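Mariner Mos1 transposase (Drosophila mauritiana, PDB 4MDB) catalyses cut-and-paste transposition of the Mos1 DNA transposon, using two divalent metal ions held by its RNase H-like catalytic domain. Local coordinates at residues A[122-127]-A[146-151]. The protein carries 1 engineered substitution. Sequence-based numbering, arbitrary orientation.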
ATOM      1  N   HIS A 122       8.943   5.681 -17.387  1.00 38.84           N
ATOM      2  CA  HIS A 122       9.203   5.164 -16.049  1.00 33.57           C
ATOM      3  C   HIS A 122       8.249   4.027 -15.701  1.00 26.80           C
ATOM      4  O   HIS A 122       7.035   4.219 -15.634  1.00 22.29           O
ATOM      5  CB  HIS A 122       9.087   6.284 -15.012  1.00 40.05           C
ATOM      6  CG  HIS A 122      10.401   6.887 -14.625  1.00 49.69           C
ATOM      7  ND1 HIS A 122      10.823   6.977 -13.316  1.00 53.68           N
ATOM      8  CD2 HIS A 122      11.388   7.430 -15.376  1.00 52.84           C
ATOM      9  CE1 HIS A 122      12.012   7.551 -13.276  1.00 54.80           C
ATOM     10  NE2 HIS A 122      12.378   7.836 -14.513  1.00 56.13           N
ATOM     11  N   ARG A 123       8.807   2.841 -15.480  1.00 16.43           N
ATOM     12  CA  ARG A 123       8.013   1.676 -15.136  1.00 15.71           C
ATOM     13  C   ARG A 123       7.598   1.690 -13.680  1.00 13.23           C
ATOM     14  O   ARG A 123       8.400   1.977 -12.796  1.00 15.51           O
ATOM     15  CB  ARG A 123       8.852   0.424 -15.419  1.00 14.50           C
ATOM     16  CG  ARG A 123       8.119  -0.859 -15.241  1.00 14.76           C
ATOM     17  CD  ARG A 123       9.011  -2.049 -15.452  1.00 14.79           C
ATOM     18  NE  ARG A 123       8.211  -3.288 -15.449  1.00 15.91           N
ATOM     19  CZ  ARG A 123       8.723  -4.524 -15.423  1.00 17.22           C
ATOM     20  NH1 ARG A 123      10.047  -4.731 -15.329  1.00 18.76           N
ATOM     21  NH2 ARG A 123       7.936  -5.597 -15.452  1.00 19.99           N
ATOM     22  N   VAL A 124       6.339   1.397 -13.475  1.00 14.23           N
ATOM     23  CA  VAL A 124       5.753   1.323 -12.146  1.00 13.49           C
ATOM     24  C   VAL A 124       6.367   0.130 -11.427  1.00 11.49           C
ATOM     25  O   VAL A 124       6.413  -0.990 -11.971  1.00 12.26           O
ATOM     26  CB  VAL A 124       4.241   1.221 -12.171  1.00 13.20           C
ATOM     27  CG1 VAL A 124       3.718   0.878 -10.762  1.00 15.03           C
ATOM     28  CG2 VAL A 124       3.651   2.495 -12.814  1.00 15.78           C
ATOM     29  N   ILE A 125       6.741   0.333 -10.163  1.00 11.46           N
ATOM     30  CA  ILE A 125       7.102  -0.720  -9.298  1.00 12.37           C
ATOM     31  C   ILE A 125       5.949  -0.820  -8.268  1.00 12.68           C
ATOM     32  O   ILE A 125       5.790   0.096  -7.487  1.00 13.19           O
ATOM     33  CB  ILE A 125       8.448  -0.490  -8.616  1.00 13.38           C
ATOM     34  CG1 ILE A 125       9.562  -0.448  -9.660  1.00 14.04           C
ATOM     35  CG2 ILE A 125       8.733  -1.529  -7.521  1.00 13.35           C
ATOM     36  CD1 ILE A 125      10.901  -0.049  -9.125  1.00 14.79           C
ATOM     37  N   PHE A 126       5.311  -1.950  -8.147  1.00 12.39           N
ATOM     38  CA  PHE A 126       4.075  -2.048  -7.369  1.00 12.26           C
ATOM     39  C   PHE A 126       4.339  -2.849  -6.122  1.00 13.75           C
ATOM     40  O   PHE A 126       4.832  -3.989  -6.179  1.00 14.31           O
ATOM     41  CB  PHE A 126       2.974  -2.721  -8.192  1.00 13.71           C
ATOM     42  CG  PHE A 126       1.586  -2.584  -7.661  1.00 13.18           C
ATOM     43  CD1 PHE A 126       1.035  -1.369  -7.448  1.00 12.28           C
ATOM     44  CD2 PHE A 126       0.810  -3.719  -7.421  1.00 12.80           C
ATOM     45  CE1 PHE A 126      -0.272  -1.223  -7.043  1.00 13.55           C
ATOM     46  CE2 PHE A 126      -0.504  -3.580  -6.980  1.00 13.17           C
ATOM     47  CZ  PHE A 126      -1.016  -2.302  -6.811  1.00 13.45           C
ATOM     48  N   LEU A 127       3.972  -2.269  -4.994  1.00 11.38           N
ATOM     49  CA  LEU A 127       4.137  -2.932  -3.702  1.00 12.07           C
ATOM     50  C   LEU A 127       2.817  -3.101  -3.032  1.00 13.18           C
ATOM     51  O   LEU A 127       2.163  -2.107  -2.611  1.00 11.61           O
ATOM     52  CB  LEU A 127       5.130  -2.165  -2.823  1.00 13.38           C
ATOM     53  CG  LEU A 127       5.369  -2.644  -1.362  1.00 14.21           C
ATOM     54  CD1 LEU A 127       5.971  -4.030  -1.450  1.00 16.06           C
ATOM     55  CD2 LEU A 127       6.327  -1.644  -0.767  1.00 16.69           C
ATOM     56  N   LEU A 146      -0.460  -4.784 -17.476  1.00 13.62           N
ATOM     57  CA  LEU A 146      -0.048  -3.435 -17.080  1.00 13.40           C
ATOM     58  C   LEU A 146       1.489  -3.316 -17.107  1.00 13.13           C
ATOM     59  O   LEU A 146       2.011  -2.268 -17.366  1.00 13.91           O
ATOM     60  CB  LEU A 146      -0.556  -3.134 -15.673  1.00 14.18           C
ATOM     61  CG  LEU A 146      -2.088  -2.963 -15.532  1.00 15.66           C
ATOM     62  CD1 LEU A 146      -2.507  -2.994 -14.065  1.00 17.52           C
ATOM     63  CD2 LEU A 146      -2.420  -1.635 -16.183  1.00 17.18           C
ATOM     64  N   ASN A 147       2.129  -4.426 -16.853  1.00 15.52           N
ATOM     65  CA  ASN A 147       3.579  -4.594 -16.819  1.00 16.93           C
ATOM     66  C   ASN A 147       4.248  -3.723 -15.781  1.00 16.60           C
ATOM     67  O   ASN A 147       5.269  -3.081 -15.988  1.00 18.31           O
ATOM     68  CB  ASN A 147       4.198  -4.435 -18.173  1.00 18.95           C
ATOM     69  CG  ASN A 147       5.430  -5.320 -18.306  1.00 21.26           C
ATOM     70  OD1 ASN A 147       6.536  -4.850 -18.308  1.00 26.46           O
ATOM     71  ND2 ASN A 147       5.238  -6.559 -18.266  1.00 21.29           N
ATOM     72  N   TRP A 148       3.645  -3.735 -14.617  1.00 14.45           N
ATOM     73  CA  TRP A 148       4.249  -3.218 -13.414  1.00 15.08           C
ATOM     74  C   TRP A 148       5.117  -4.290 -12.843  1.00 17.21           C
ATOM     75  O   TRP A 148       4.740  -5.479 -12.809  1.00 18.89           O
ATOM     76  CB  TRP A 148       3.153  -2.827 -12.439  1.00 15.04           C
ATOM     77  CG  TRP A 148       2.185  -1.724 -12.949  1.00 14.18           C
ATOM     78  CD1 TRP A 148       2.325  -0.918 -14.103  1.00 14.61           C
ATOM     79  CD2 TRP A 148       0.973  -1.299 -12.334  1.00 13.77           C
ATOM     80  NE1 TRP A 148       1.296  -0.085 -14.194  1.00 13.75           N
ATOM     81  CE2 TRP A 148       0.434  -0.277 -13.140  1.00 14.95           C
ATOM     82  CE3 TRP A 148       0.297  -1.671 -11.170  1.00 15.71           C
ATOM     83  CZ2 TRP A 148      -0.735   0.397 -12.817  1.00 16.83           C
ATOM     84  CZ3 TRP A 148      -0.936  -0.993 -10.866  1.00 16.85           C
ATOM     85  CH2 TRP A 148      -1.426   0.008 -11.701  1.00 18.44           C
ATOM     86  N   GLU A 149       6.239  -3.865 -12.330  1.00 15.72           N
ATOM     87  CA  GLU A 149       7.105  -4.775 -11.609  1.00 14.98           C
ATOM     88  C   GLU A 149       6.541  -4.998 -10.206  1.00 16.34           C
ATOM     89  O   GLU A 149       6.426  -4.041  -9.440  1.00 18.43           O
ATOM     90  CB  GLU A 149       8.488  -4.149 -11.536  1.00 18.70           C
ATOM     91  CG  GLU A 149       9.411  -5.198 -10.992  1.00 19.67           C
ATOM     92  CD  GLU A 149      10.782  -4.716 -10.645  1.00 23.37           C
ATOM     93  OE1 GLU A 149      11.456  -5.558  -9.941  1.00 25.38           O
ATOM     94  OE2 GLU A 149      11.153  -3.573 -11.002  1.00 22.33           O
ATOM     95  N   VAL A 150       6.254  -6.251  -9.852  1.00 16.01           N
ATOM     96  CA  VAL A 150       5.690  -6.570  -8.564  1.00 16.61           C
ATOM     97  C   VAL A 150       6.824  -6.902  -7.579  1.00 16.31           C
ATOM     98  O   VAL A 150       7.635  -7.823  -7.781  1.00 17.29           O
ATOM     99  CB  VAL A 150       4.667  -7.685  -8.681  1.00 18.39           C
ATOM    100  CG1 VAL A 150       4.101  -8.044  -7.317  1.00 20.42           C
ATOM    101  CG2 VAL A 150       3.567  -7.235  -9.607  1.00 19.53           C
ATOM    102  N   LEU A 151       6.931  -6.087  -6.558  1.00 16.07           N
ATOM    103  CA  LEU A 151       7.966  -6.245  -5.560  1.00 17.76           C
ATOM    104  C   LEU A 151       7.614  -7.398  -4.637  1.00 18.53           C
ATOM    105  O   LEU A 151       6.480  -7.630  -4.326  1.00 18.12           O
ATOM    106  CB  LEU A 151       8.078  -4.885  -4.819  1.00 19.40           C
ATOM    107  CG  LEU A 151       9.410  -4.261  -4.587  1.00 21.12           C
ATOM    108  CD1 LEU A 151      10.394  -4.139  -5.753  1.00 18.82           C
ATOM    109  CD2 LEU A 151       9.298  -2.982  -3.798  1.00 17.15           C
TER
HETATM  110  O   HOH W   1       4.878   0.361 -15.865  1.00 21.17           O
HETATM  111  O   HOH W   2       4.263  -6.242  -4.355  1.00 18.90           O
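Val124 lies over one face of the Trp148 indole, its CB 3.7 Å from the centroid of the five-membered ring in a CH-pi contact, while Leu146 CD1 packs on the opposite face. The six-membered ring continues to Phe126: Trp148 CE3 lies over one face of the Phe126 ring, offset toward the rim and 3.8 Å from CD1, with the ring planes inclined at 49°. Trp148 CG is anti to the backbone carbonyl carbon (chi1 -61°), which sets it beside Val124 CB and CG1. On the other side of the sheet, Ile125 CG2 meets Leu151 CD1 at 3.6 Å, and the extended Glu149 runs beside Ile125 to a salt bridge with Arg22 of helix 6-25. Between these layers, parallel strand pairing comes from Glu149 N to Val124 O, Phe126 N to Glu149 O (2.7 Å, nearly straight) and Leu151 N to Phe126 O. At the solvent-facing end, Arg123 NE donates to Asn147 O (3.0 Å, N-H...O angle 166°), which lies in the guanidinium plane, though NE sits above the carbonyl plane; Glu149 CB covers one guanidinium face. Helices 96-113 and 137-146 enclose the Trp148-Phe126 side. The pair ends the RNase H-like sheet, a right-handed crossover through helix 137-146 linking 125-127 to 149-150. With backbone bonds from Ile125 and Leu127 to Val33, this pairing would help hold strand 125-127, which leads to the magnesium ligand Asp129, against strand 32-42, which bears Asp36.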